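Local atomic coordinates of tail fiber protein (Acinetobacter phage AM24, PDB entry 5W5P), a protein that forms a trimeric phage tailspike that probably recognises, and may degrade, the capsular polysaccharide of Acinetobacter baumannii. Residues R450-L455 with I607-S612; N156-D161 with D196-A201. All blocks are in the same frame, centred on the assembly; numbering follows the deposited sequence.

The two contacts lie on opposite sides of the chain's centre, with their own centres about 58 Å apart and their nearest atoms about 48 Å apart. They come in series along the chain: contact 2 (156-161 with 196-201) is complete well before contact 1 (450-455 with 607-612) begins. Contact 2 sits in an early part of the parallel beta-helix, where a loop ahead of strand 164-169 meets the start of strand 199-204. Contact 1 belongs to the C-terminal antiparallel domain and pairs strand 451-461 with strand 598-608, so no sheet is shared. Both touch the second subunit, which places them in the trimer interface at well-separated levels of an elongated spike.

Contact 1: R450-L455 with I607-S612; sequences RVTFDL and IYSLNS
Obliquely to the Tyr608 ring, whose OH bonds Asp495, Val451 CG2 comes to 3.9 Å from Tyr608 CD1, the two side chains lying alongside and pointing the same way. They belong to the antiparallel pairing of strand 598-608 with strand 451-461, outermost within this chain in a five-stranded antiparallel sheet. The other flat group, the Arg450 guanidinium, meets water 1 at its edge, in plane; Leu610 CD1 lies obliquely to it, touching chiefly Arg450 CD at 3.7 Å. The water accepts from Arg450 NH1 and from Asn611 N. Val451 and Tyr608 form the non-hydrogen-bonded pair; Thr452 and Ile607, the hydrogen-bonded one, are joined by Thr452 N to Ile607 O (3.0 Å) and Ile607 N to Thr452 O (2.8 Å). On their face, Thr452 CG2 packs 3.6 Å from Ile607 CB. Thr452 OG1, anti to the backbone N (chi1 177°), accepts from Lys444 N of the third subunit, and Arg450 NH2 donates to Leu395 O of the same subunit. Just outside the paired residues, Arg450 O accepts from Ser609 N at 3.0 Å, and Ser609 OG, which accepts from Gly618 N and also bonds Val616 O, lies 2.9 Å from Arg450 O.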
loop_
_atom_site.group_PDB
_atom_site.type_symbol
_atom_site.label_atom_id
_atom_site.label_comp_id
_atom_site.label_asym_id
_atom_site.label_seq_id
_atom_site.Cartn_x
_atom_site.Cartn_y
_atom_site.Cartn_z
ATOM N N ARG A 450 4.772 2.933 -28.465
ATOM C CA ARG A 450 3.825 3.859 -29.087
ATOM C C ARG A 450 2.821 3.130 -29.978
ATOM O O ARG A 450 2.367 3.670 -30.990
ATOM C CB ARG A 450 4.555 4.958 -29.871
ATOM C CG ARG A 450 5.361 5.903 -28.992
ATOM C CD ARG A 450 6.493 6.551 -29.762
ATOM N NE ARG A 450 7.472 7.158 -28.868
ATOM C CZ ARG A 450 7.822 8.440 -28.896
ATOM N NH1 ARG A 450 7.280 9.268 -29.778
ATOM N NH2 ARG A 450 8.720 8.897 -28.035
ATOM N N VAL A 451 2.472 1.899 -29.606
ATOM C CA VAL A 451 1.456 1.112 -30.297
ATOM C C VAL A 451 0.172 1.178 -29.485
ATOM O O VAL A 451 0.190 0.964 -28.264
ATOM C CB VAL A 451 1.915 -0.344 -30.483
ATOM C CG1 VAL A 451 0.794 -1.190 -31.058
ATOM C CG2 VAL A 451 3.155 -0.408 -31.374
ATOM N N THR A 452 -0.942 1.482 -30.152
ATOM C CA THR A 452 -2.238 1.587 -29.495
ATOM C C THR A 452 -3.280 0.804 -30.283
ATOM O O THR A 452 -3.212 0.704 -31.511
ATOM C CB THR A 452 -2.683 3.058 -29.335
ATOM O OG1 THR A 452 -3.988 3.113 -28.743
ATOM C CG2 THR A 452 -2.710 3.770 -30.683
ATOM N N PHE A 453 -4.246 0.246 -29.558
ATOM C CA PHE A 453 -5.274 -0.603 -30.135
ATOM C C PHE A 453 -6.630 0.087 -30.072
ATOM O O PHE A 453 -6.930 0.823 -29.127
ATOM C CB PHE A 453 -5.345 -1.953 -29.415
ATOM C CG PHE A 453 -4.186 -2.851 -29.713
ATOM C CD1 PHE A 453 -2.952 -2.627 -29.127
ATOM C CD2 PHE A 453 -4.325 -3.916 -30.589
ATOM C CE1 PHE A 453 -1.878 -3.447 -29.404
ATOM C CE2 PHE A 453 -3.250 -4.748 -30.871
ATOM C CZ PHE A 453 -2.026 -4.513 -30.278
ATOM N N ASP A 454 -7.440 -0.148 -31.099
ATOM C CA ASP A 454 -8.782 0.406 -31.170
ATOM C C ASP A 454 -9.714 -0.658 -31.722
ATOM O O ASP A 454 -9.278 -1.688 -32.236
ATOM C CB ASP A 454 -8.836 1.670 -32.034
ATOM C CG ASP A 454 -9.802 2.702 -31.491
ATOM O OD1 ASP A 454 -10.853 2.305 -30.947
ATOM O OD2 ASP A 454 -9.509 3.908 -31.610
ATOM N N LEU A 455 -11.013 -0.400 -31.614
ATOM C CA LEU A 455 -12.001 -1.395 -31.995
ATOM C C LEU A 455 -13.366 -0.730 -32.114
ATOM O O LEU A 455 -13.626 0.301 -31.488
ATOM C CB LEU A 455 -12.045 -2.557 -30.991
ATOM C CG LEU A 455 -12.769 -2.379 -29.652
ATOM C CD1 LEU A 455 -13.008 -3.732 -28.991
ATOM C CD2 LEU A 455 -11.983 -1.472 -28.726
ATOM N N ILE A 607 -2.618 0.326 -34.192
ATOM C CA ILE A 607 -2.102 1.607 -34.674
ATOM C C ILE A 607 -0.649 1.767 -34.242
ATOM O O ILE A 607 -0.324 1.630 -33.056
ATOM C CB ILE A 607 -2.955 2.781 -34.163
ATOM C CG1 ILE A 607 -4.400 2.642 -34.650
ATOM C CG2 ILE A 607 -2.352 4.114 -34.599
ATOM C CD1 ILE A 607 -5.428 3.156 -33.660
ATOM N N TYR A 608 0.220 2.066 -35.203
ATOM C CA TYR A 608 1.631 2.342 -34.945
ATOM C C TYR A 608 1.810 3.856 -34.981
ATOM O O TYR A 608 1.838 4.463 -36.056
ATOM C CB TYR A 608 2.517 1.634 -35.968
ATOM C CG TYR A 608 2.174 0.170 -36.140
ATOM C CD1 TYR A 608 2.693 -0.794 -35.274
ATOM C CD2 TYR A 608 1.321 -0.248 -37.150
ATOM C CE1 TYR A 608 2.373 -2.133 -35.418
ATOM C CE2 TYR A 608 0.997 -1.580 -37.304
ATOM C CZ TYR A 608 1.523 -2.520 -36.440
ATOM O OH TYR A 608 1.192 -3.849 -36.601
ATOM N N SER A 609 1.935 4.467 -33.803
ATOM C CA SER A 609 1.884 5.920 -33.701
ATOM C C SER A 609 3.216 6.604 -33.967
ATOM O O SER A 609 3.228 7.824 -34.163
ATOM C CB SER A 609 1.377 6.336 -32.318
ATOM O OG SER A 609 0.329 5.487 -31.889
ATOM N N LEU A 610 4.325 5.869 -33.978
ATOM C CA LEU A 610 5.633 6.489 -34.166
ATOM C C LEU A 610 5.657 7.301 -35.450
ATOM O O LEU A 610 5.400 6.770 -36.533
ATOM C CB LEU A 610 6.725 5.423 -34.194
ATOM C CG LEU A 610 8.163 5.949 -34.177
ATOM C CD1 LEU A 610 8.402 6.814 -32.955
ATOM C CD2 LEU A 610 9.156 4.800 -34.216
ATOM N N ASN A 611 5.942 8.592 -35.323
ATOM C CA ASN A 611 6.086 9.478 -36.476
ATOM C C ASN A 611 7.218 10.454 -36.165
ATOM O O ASN A 611 8.065 10.201 -35.303
ATOM C CB ASN A 611 4.754 10.170 -36.815
ATOM C CG ASN A 611 4.172 10.947 -35.641
ATOM O OD1 ASN A 611 4.887 11.332 -34.715
ATOM N ND2 ASN A 611 2.866 11.188 -35.687
ATOM N N SER A 612 7.242 11.584 -36.875
ATOM C CA SER A 612 8.270 12.597 -36.668
ATOM C C SER A 612 8.031 13.443 -35.426
ATOM O O SER A 612 8.931 14.190 -35.025
ATOM C CB SER A 612 8.367 13.510 -37.891
ATOM O OG SER A 612 9.048 12.867 -38.952
HETATM O O HOH W 1 5.881 9.440 -32.252
HETATM O O HOH W 2 4.781 2.841 -33.331
#

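Contact 2: N156-D161 with D196-A201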
loop_
_atom_site.group_PDB
_atom_site.type_symbol
_atom_site.label_atom_id
_atom_site.label_comp_id
_atom_site.label_asym_id
_atom_site.label_seq_id
_atom_site.Cartn_x
_atom_site.Cartn_y
_atom_site.Cartn_z
ATOM N N ASN A 156 -2.895 -17.491 25.226
ATOM C CA ASN A 156 -4.069 -16.888 24.609
ATOM C C ASN A 156 -4.088 -17.335 23.158
ATOM O O ASN A 156 -3.173 -17.009 22.395
ATOM C CB ASN A 156 -4.024 -15.360 24.720
ATOM C CG ASN A 156 -5.283 -14.691 24.213
ATOM O OD1 ASN A 156 -6.342 -14.787 24.826
ATOM N ND2 ASN A 156 -5.156 -13.953 23.125
ATOM N N SER A 157 -5.107 -18.102 22.788
ATOM C CA SER A 157 -5.199 -18.643 21.442
ATOM C C SER A 157 -5.490 -17.524 20.443
ATOM O O SER A 157 -5.693 -16.362 20.809
ATOM C CB SER A 157 -6.280 -19.716 21.382
ATOM O OG SER A 157 -7.560 -19.119 21.355
ATOM N N ILE A 158 -5.513 -17.889 19.157
ATOM C CA ILE A 158 -5.831 -16.918 18.115
ATOM C C ILE A 158 -7.236 -16.351 18.285
ATOM O O ILE A 158 -7.514 -15.245 17.814
ATOM C CB ILE A 158 -5.666 -17.537 16.704
ATOM C CG1 ILE A 158 -6.357 -18.905 16.623
ATOM C CG2 ILE A 158 -4.193 -17.631 16.313
ATOM C CD1 ILE A 158 -6.073 -19.659 15.343
ATOM N N VAL A 159 -8.136 -17.084 18.938
ATOM C CA VAL A 159 -9.479 -16.589 19.206
ATOM C C VAL A 159 -9.671 -16.284 20.693
ATOM O O VAL A 159 -10.802 -16.224 21.169
ATOM C CB VAL A 159 -10.556 -17.563 18.691
ATOM C CG1 VAL A 159 -10.500 -17.666 17.180
ATOM C CG2 VAL A 159 -10.408 -18.942 19.331
ATOM N N GLY A 160 -8.575 -16.074 21.433
ATOM C CA GLY A 160 -8.659 -15.852 22.864
ATOM C C GLY A 160 -9.123 -14.449 23.232
ATOM O O GLY A 160 -9.205 -13.547 22.402
ATOM N N ASP A 161 -9.404 -14.262 24.523
ATOM C CA ASP A 161 -10.047 -13.049 25.012
ATOM C C ASP A 161 -9.063 -12.024 25.567
ATOM O O ASP A 161 -9.489 -11.062 26.216
ATOM C CB ASP A 161 -11.097 -13.401 26.072
ATOM C CG ASP A 161 -10.486 -13.884 27.381
ATOM O OD1 ASP A 161 -9.291 -14.244 27.407
ATOM O OD2 ASP A 161 -11.219 -13.917 28.391
ATOM N N ASP A 196 2.385 -26.967 19.051
ATOM C CA ASP A 196 2.169 -25.540 18.802
ATOM C C ASP A 196 1.865 -24.822 20.119
ATOM O O ASP A 196 0.756 -24.350 20.376
ATOM C CB ASP A 196 1.058 -25.340 17.781
ATOM C CG ASP A 196 1.283 -24.117 16.914
ATOM O OD1 ASP A 196 2.360 -23.495 17.042
ATOM O OD2 ASP A 196 0.385 -23.777 16.105
ATOM N N LEU A 197 2.900 -24.727 20.953
ATOM C CA LEU A 197 2.778 -24.128 22.283
ATOM C C LEU A 197 2.934 -22.611 22.177
ATOM O O LEU A 197 3.864 -22.001 22.708
ATOM C CB LEU A 197 3.803 -24.734 23.231
ATOM C CG LEU A 197 3.908 -26.259 23.198
ATOM C CD1 LEU A 197 4.949 -26.746 24.197
ATOM C CD2 LEU A 197 2.553 -26.884 23.492
ATOM N N TYR A 198 1.985 -22.006 21.475
ATOM C CA TYR A 198 2.031 -20.590 21.143
ATOM C C TYR A 198 1.127 -19.778 22.062
ATOM O O TYR A 198 0.349 -20.309 22.856
ATOM C CB TYR A 198 1.613 -20.374 19.681
ATOM C CG TYR A 198 0.111 -20.433 19.479
ATOM C CD1 TYR A 198 -0.542 -21.653 19.347
ATOM C CD2 TYR A 198 -0.655 -19.271 19.434
ATOM C CE1 TYR A 198 -1.909 -21.717 19.174
ATOM C CE2 TYR A 198 -2.025 -19.325 19.262
ATOM C CZ TYR A 198 -2.647 -20.550 19.134
ATOM O OH TYR A 198 -4.010 -20.603 18.966
ATOM N N THR A 199 1.232 -18.461 21.927
ATOM C CA THR A 199 0.225 -17.552 22.457
ATOM C C THR A 199 0.166 -16.355 21.518
ATOM O O THR A 199 1.157 -16.026 20.861
ATOM C CB THR A 199 0.530 -17.147 23.910
ATOM O OG1 THR A 199 -0.548 -16.357 24.428
ATOM C CG2 THR A 199 1.836 -16.365 24.009
ATOM N N ALA A 200 -1.010 -15.728 21.424
ATOM C CA ALA A 200 -1.281 -14.770 20.358
ATOM C C ALA A 200 -1.830 -13.462 20.912
ATOM O O ALA A 200 -2.260 -13.378 22.066
ATOM C CB ALA A 200 -2.262 -15.349 19.324
ATOM N N ALA A 201 -1.809 -12.442 20.043
ATOM C CA ALA A 201 -2.282 -11.082 20.291
ATOM C C ALA A 201 -1.336 -10.315 21.209
ATOM O O ALA A 201 -1.548 -10.257 22.425
ATOM C CB ALA A 201 -3.701 -11.077 20.867
#
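Tyr198 OH accepts from Ile158 N at 3.1 Å (N-H...O angle 151°), and the donor lies at the edge of the tyrosine ring, near its plane. The hydroxyl also touches Ser157 CB at 3.4 Å. The Ile158 and Tyr198 side chains cross at about a right angle, bringing Ile158 CG2 to 4.0 Å from Tyr198 CE2; the same methyl lies near Ala200 CB. Asn156 grips through both backbone and side chain. Its O accepts from Ala200 N at 2.7 Å, nearly in line with the carbonyl, and its ND2 returns a bond to Ala200 O at 3.1 Å that is straighter at the hydrogen (164°). That oxygen lies close to the amide plane of Asn156, whereas ND2 sits above the carbonyl plane of Ala200. CG stands anti to the backbone N (chi1 -174°), and chi2 turns the amide so that ND2 faces Ala200 O; ND2 also meets Ala201 CB. A weak bond of 2.7 Å runs from Asn156 N to Thr199 OG1, and Ala200 CB lies at the edge of the Tyr198 ring, in plane.

In the right-handed parallel beta-helix expected of a phage tailspike, this places a loop between strands 151-153 and 164-169 against the entry to strand 199-204.

Behind the first shell, Asn156 OD1 accepts from Met162 N, which fixes the amide within its own loop, while Thr199 OG1 bonds Pro154 O, just before the loop segment. A type I turn from Ser157 to Gly160 reverses the chain, and Ser157 OG accepts from Val159 N in an ST turn. Tyr198 also meets Arg186 in a cation-pi contact and the Tyr227 ring. Farther out, Arg235 of the second subunit donates to Ile158 O and Gly160 O, and Asp161 OD2 forms a salt bridge with Arg172 of that subunit.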